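Local coordinates for LPG0439 HIT-related domain-containing protein (Legionella pneumophila subsp. pneumophila, PDB 5L0L), which is of unknown function but carries a domain akin to the histidine-triad proteins, in a piece of a larger predicted membrane protein, at residues A22-A27 with V39-P43; G48-I53 with M86-Y90. The contacts are given in a common frame with arbitrary orientation. Residues are numbered along the deposited sequence.

How the interactions relate
Both contacts lie in the HIT-related domain, with centres about 11 Å apart, and they follow one another along the chain. Interaction 1 pairs strands 25-31 and 35-41 of a beta hairpin. Interaction 2 sets the next strand, 51-58, against helix 73-92. Strands 35-41 and 51-58 are neighbours in one antiparallel sheet, so the two contacts meet directly. Ile-52 N lies 2.8 Å from Ile-40 O, and Asn-42 N lies 2.9 Å from Arg-50 O, both probable hydrogen bonds. Interaction 1 thus builds the sheet edge to edge, while interaction 2 covers it with a helix. Together they form part of the alpha+beta core of the domain.

Interaction 1: residues A22-A27 with V39-P43; sequences AGTSIA and VILNP
Residues 25-27 and 39-41 are antiparallel strands of a beta hairpin. Their short axes approach to 4.5 Å, with 148° between directions. Ser-25 and Ile-40 form a non-hydrogen-bonded pair, CA to CA 4.2 Å. Ala-27 and Val-39 form a hydrogen-bonded pair, CA to CA 5.3 Å. The register slips by one between them. This is a classic beta bulge: Ile-26 and Ala-27 both face Val-39, and Ile-26 takes phi/psi of -93/-51°. Val-39 O accepts from Ile-26 N at 2.9 Å and from Ala-27 N at 3.2 Å. Val-39 N donates to Ala-27 O at 2.9 Å, and Leu-41 N to Thr-24 O at 2.9 Å. The hairpin lies inside the antiparallel sheet of the HIT-related domain, where strand 35-41 also pairs with 51-58.

Thr-24 has chi1 p, and its OG1 donates to Leu-41 O at 2.7 Å. Ala-22 CB meets Pro-43 CB at 3.9 Å. Ile-26, chi1 m and chi2 t, brings CD1 to 4.0 Å from both Val-39 CG1 and Leu-41 CG. Ser-25 and Ile-40 share the other face, with Ser-25 CB 4.0 Å from Ile-40 CG2. Helix 176-194 packs on Ile-26 and Leu-41.

The chemistry is mainly backbone pairing. The bulge turns the Ile-26 side chain toward 39-43 and the apolar layer under the helix, while the threonine hydroxyl extends the bonding beyond the last strand pair.

Interaction 2: residues G48-I53 with M86-Y90; sequences GYRIII and MTQVY
Tyr-90 lays its ring beside residues 48-51 and has the largest covered area of any residue here. Its chi1 is m and its chi2 is -86°. Tyr-90 OH donates a hydrogen bond to Tyr-49 O at 2.8 Å. Ile-51 CG1 is 3.4 Å from Tyr-90 OH. Gly-48 O, 3.8 Å from Tyr-90 CE1, and Tyr-49 O lie at the ring edge, near its plane. Ile-51 CD1 meets Tyr-90 CE2 at 4.0 Å, also at the edge.

One turn earlier on the helix, Met-86 is a selenomethionine with all three chi angles m. Met-86 CB lies 4.0 Å from Ile-51 CD1, and Met-86 CG lies 3.9 Å from Ile-53 CD1. Ile-51 has chi1 p and Ile-53 has chi1 m; both have chi2 t. Their CA-to-CB bonds point toward the helix, as expected for alternate residues of a strand.

Strand 51-53 and helix 86-90 run nearly antiparallel, at 167°, with axes 11.8 Å apart. CA atoms are 9.0 Å apart for both Tyr-49 with Tyr-90 and Ile-53 with Met-86. Gly-48 and Tyr-49 both have positive phi, 64° and 49°, where the chain enters the strand.

Helix 73-92 thus covers one sheet face of the HIT-related domain, with one polar tie. Phe-186 of helix 176-194 meets the Tyr-90 ring edge-to-face and touches Ile-51, and Met-131 of neighbouring strand 128-134 packs on both residues.

Interaction 1: residues A22-A27 with V39-P43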
loop_
_atom_site.group_PDB
_atom_site.type_symbol
_atom_site.label_atom_id
_atom_site.label_comp_id
_atom_site.label_asym_id
_atom_site.label_seq_id
_atom_site.Cartn_x
_atom_site.Cartn_y
_atom_site.Cartn_z
ATOM N N ALA A 22 21.049 12.602 0.480
ATOM C CA ALA A 22 21.038 11.827 1.727
ATOM C C ALA A 22 21.896 10.555 1.662
ATOM O O ALA A 22 22.217 9.989 2.713
ATOM C CB ALA A 22 19.606 11.498 2.144
ATOM N N GLY A 23 22.242 10.100 0.446
ATOM C CA GLY A 23 23.149 8.974 0.235
ATOM C C GLY A 23 22.476 7.637 0.410
ATOM O O GLY A 23 23.105 6.671 0.881
ATOM N N THR A 24 21.180 7.560 0.085
ATOM C CA THR A 24 20.433 6.320 0.322
ATOM C C THR A 24 19.774 5.735 -0.930
ATOM O O THR A 24 18.976 4.818 -0.828
ATOM C CB THR A 24 19.361 6.493 1.421
ATOM O OG1 THR A 24 18.306 7.343 0.979
ATOM C CG2 THR A 24 19.973 7.070 2.677
ATOM N N SER A 25 20.163 6.216 -2.105
ATOM C CA SER A 25 19.514 5.747 -3.319
ATOM C C SER A 25 19.939 4.313 -3.715
ATOM O O SER A 25 21.144 3.994 -3.785
ATOM C CB SER A 25 19.750 6.753 -4.459
ATOM O OG SER A 25 19.081 6.297 -5.621
ATOM N N ILE A 26 18.944 3.484 -4.001
ATOM C CA ILE A 26 19.121 2.135 -4.498
ATOM C C ILE A 26 19.078 2.125 -6.030
ATOM O O ILE A 26 19.963 1.544 -6.662
ATOM C CB ILE A 26 18.059 1.177 -3.938
ATOM C CG1 ILE A 26 18.188 1.093 -2.405
ATOM C CG2 ILE A 26 18.126 -0.208 -4.602
ATOM C CD1 ILE A 26 16.941 0.571 -1.697
ATOM N N ALA A 27 18.045 2.725 -6.607
ATOM C CA ALA A 27 17.830 2.624 -8.079
ATOM C C ALA A 27 16.866 3.647 -8.602
ATOM O O ALA A 27 16.081 4.225 -7.847
ATOM C CB ALA A 27 17.341 1.222 -8.469
ATOM N N VAL A 39 13.834 4.607 -5.987
ATOM C CA VAL A 39 13.757 3.718 -4.857
ATOM C C VAL A 39 14.943 4.043 -3.957
ATOM O O VAL A 39 16.100 3.903 -4.377
ATOM C CB VAL A 39 13.798 2.246 -5.294
ATOM C CG1 VAL A 39 13.790 1.343 -4.076
ATOM C CG2 VAL A 39 12.639 1.944 -6.279
ATOM N N ILE A 40 14.681 4.484 -2.720
ATOM C CA ILE A 40 15.747 4.837 -1.779
ATOM C C ILE A 40 15.463 4.214 -0.416
ATOM O O ILE A 40 14.301 3.971 -0.068
ATOM C CB ILE A 40 15.939 6.391 -1.641
ATOM C CG1 ILE A 40 14.828 7.026 -0.804
ATOM C CG2 ILE A 40 15.997 7.066 -3.019
ATOM C CD1 ILE A 40 15.031 8.503 -0.542
ATOM N N LEU A 41 16.504 3.947 0.368
ATOM C CA LEU A 41 16.275 3.631 1.780
ATOM C C LEU A 41 15.833 4.921 2.486
ATOM O O LEU A 41 16.316 6.022 2.167
ATOM C CB LEU A 41 17.504 3.030 2.464
ATOM C CG LEU A 41 17.809 1.592 2.112
ATOM C CD1 LEU A 41 19.225 1.268 2.577
ATOM C CD2 LEU A 41 16.813 0.623 2.759
ATOM N N ASN A 42 14.897 4.783 3.409
ATOM C CA ASN A 42 14.400 5.933 4.151
ATOM C C ASN A 42 15.541 6.553 4.970
ATOM O O ASN A 42 16.101 5.868 5.827
ATOM C CB ASN A 42 13.238 5.520 5.048
ATOM C CG ASN A 42 12.537 6.713 5.658
ATOM O OD1 ASN A 42 13.184 7.564 6.288
ATOM N ND2 ASN A 42 11.228 6.788 5.498
ATOM N N PRO A 43 15.895 7.827 4.712
ATOM C CA PRO A 43 17.070 8.385 5.395
ATOM C C PRO A 43 16.891 8.620 6.884
ATOM O O PRO A 43 17.901 8.736 7.575
ATOM C CB PRO A 43 17.314 9.742 4.711
ATOM C CG PRO A 43 16.188 9.959 3.783
ATOM C CD PRO A 43 15.365 8.720 3.653
#

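Interaction 2: residues G48-I53 with M86-Y90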
loop_
_atom_site.group_PDB
_atom_site.type_symbol
_atom_site.label_atom_id
_atom_site.label_comp_id
_atom_site.label_asym_id
_atom_site.label_seq_id
_atom_site.Cartn_x
_atom_site.Cartn_y
_atom_site.Cartn_z
ATOM N N GLY A 48 12.771 -1.946 9.885
ATOM C CA GLY A 48 12.203 -2.767 8.833
ATOM C C GLY A 48 12.878 -2.616 7.462
ATOM O O GLY A 48 12.306 -3.026 6.455
ATOM N N TYR A 49 14.079 -2.053 7.440
ATOM C CA TYR A 49 14.760 -1.671 6.204
ATOM C C TYR A 49 13.825 -0.858 5.293
ATOM O O TYR A 49 13.723 -1.134 4.107
ATOM C CB TYR A 49 15.310 -2.920 5.466
ATOM C CG TYR A 49 16.095 -3.938 6.276
ATOM C CD1 TYR A 49 16.861 -3.575 7.395
ATOM C CD2 TYR A 49 16.082 -5.268 5.920
ATOM C CE1 TYR A 49 17.571 -4.524 8.111
ATOM C CE2 TYR A 49 16.832 -6.220 6.596
ATOM C CZ TYR A 49 17.565 -5.858 7.693
ATOM O OH TYR A 49 18.252 -6.791 8.393
ATOM N N ARG A 50 13.115 0.128 5.868
ATOM C CA ARG A 50 12.148 0.917 5.104
ATOM C C ARG A 50 12.754 1.501 3.834
ATOM O O ARG A 50 13.867 2.084 3.889
ATOM C CB ARG A 50 11.631 2.085 5.932
ATOM C CG ARG A 50 10.510 1.787 6.872
ATOM C CD ARG A 50 10.218 3.023 7.732
ATOM N NE ARG A 50 9.507 4.048 6.987
ATOM C CZ ARG A 50 8.852 5.080 7.547
ATOM N NH1 ARG A 50 8.897 5.300 8.860
ATOM N NH2 ARG A 50 8.167 5.912 6.767
ATOM N N ILE A 51 12.015 1.394 2.728
ATOM C CA ILE A 51 12.306 2.146 1.511
ATOM C C ILE A 51 11.174 3.120 1.197
ATOM O O ILE A 51 10.054 2.980 1.694
ATOM C CB ILE A 51 12.550 1.241 0.290
ATOM C CG1 ILE A 51 11.317 0.399 -0.011
ATOM C CG2 ILE A 51 13.825 0.422 0.495
ATOM C CD1 ILE A 51 11.369 -0.333 -1.332
ATOM N N ILE A 52 11.503 4.126 0.401
ATOM C CA ILE A 52 10.508 5.031 -0.200
ATOM C C ILE A 52 10.602 4.835 -1.712
ATOM O O ILE A 52 11.695 4.851 -2.287
ATOM C CB ILE A 52 10.803 6.489 0.132
ATOM C CG1 ILE A 52 10.864 6.702 1.654
ATOM C CG2 ILE A 52 9.755 7.424 -0.502
ATOM C CD1 ILE A 52 11.496 8.025 2.061
ATOM N N ILE A 53 9.456 4.626 -2.341
ATOM C CA ILE A 53 9.345 4.534 -3.775
ATOM C C ILE A 53 8.603 5.791 -4.169
ATOM O O ILE A 53 7.486 6.031 -3.663
ATOM C CB ILE A 53 8.537 3.298 -4.200
ATOM C CG1 ILE A 53 9.203 2.036 -3.646
ATOM C CG2 ILE A 53 8.387 3.270 -5.736
ATOM C CD1 ILE A 53 8.480 0.748 -3.993
HETATM N N MSE A 86 9.611 -4.381 -6.114
HETATM C CA MSE A 86 10.370 -4.294 -4.867
HETATM C C MSE A 86 9.927 -5.280 -3.825
HETATM O O MSE A 86 10.740 -5.675 -2.991
HETATM C CB MSE A 86 10.414 -2.883 -4.277
HETATM C CG MSE A 86 11.100 -1.861 -5.162
HETATM SE SE MSE A 86 12.935 -2.373 -5.675
HETATM C CE MSE A 86 13.664 -2.635 -3.892
ATOM N N THR A 87 8.649 -5.697 -3.822
ATOM C CA THR A 87 8.245 -6.743 -2.877
ATOM C C THR A 87 9.122 -8.016 -2.948
ATOM O O THR A 87 9.341 -8.677 -1.927
ATOM C CB THR A 87 6.782 -7.201 -3.023
ATOM O OG1 THR A 87 6.594 -7.848 -4.293
ATOM C CG2 THR A 87 5.792 -6.016 -2.842
ATOM N N GLN A 88 9.645 -8.319 -4.142
ATOM C CA GLN A 88 10.456 -9.515 -4.326
ATOM C C GLN A 88 11.823 -9.428 -3.653
ATOM O O GLN A 88 12.378 -10.464 -3.269
ATOM C CB GLN A 88 10.559 -9.873 -5.812
ATOM C CG GLN A 88 9.166 -10.079 -6.455
ATOM C CD GLN A 88 8.312 -11.080 -5.708
ATOM O OE1 GLN A 88 8.606 -12.288 -5.704
ATOM N NE2 GLN A 88 7.272 -10.593 -5.020
ATOM N N VAL A 89 12.352 -8.219 -3.481
ATOM C CA VAL A 89 13.588 -8.051 -2.736
ATOM C C VAL A 89 13.364 -8.413 -1.252
ATOM O O VAL A 89 14.147 -9.153 -0.670
ATOM C CB VAL A 89 14.160 -6.642 -2.891
ATOM C CG1 VAL A 89 15.321 -6.450 -1.953
ATOM C CG2 VAL A 89 14.550 -6.397 -4.339
ATOM N N TYR A 90 12.266 -7.923 -0.645
ATOM C CA TYR A 90 11.948 -8.291 0.728
ATOM C C TYR A 90 11.746 -9.805 0.870
ATOM O O TYR A 90 12.245 -10.434 1.814
ATOM C CB TYR A 90 10.722 -7.509 1.240
ATOM C CG TYR A 90 11.057 -6.072 1.477
ATOM C CD1 TYR A 90 11.602 -5.660 2.696
ATOM C CD2 TYR A 90 10.927 -5.143 0.466
ATOM C CE1 TYR A 90 11.934 -4.347 2.919
ATOM C CE2 TYR A 90 11.282 -3.831 0.657
ATOM C CZ TYR A 90 11.782 -3.425 1.878
ATOM O OH TYR A 90 12.130 -2.108 2.061
#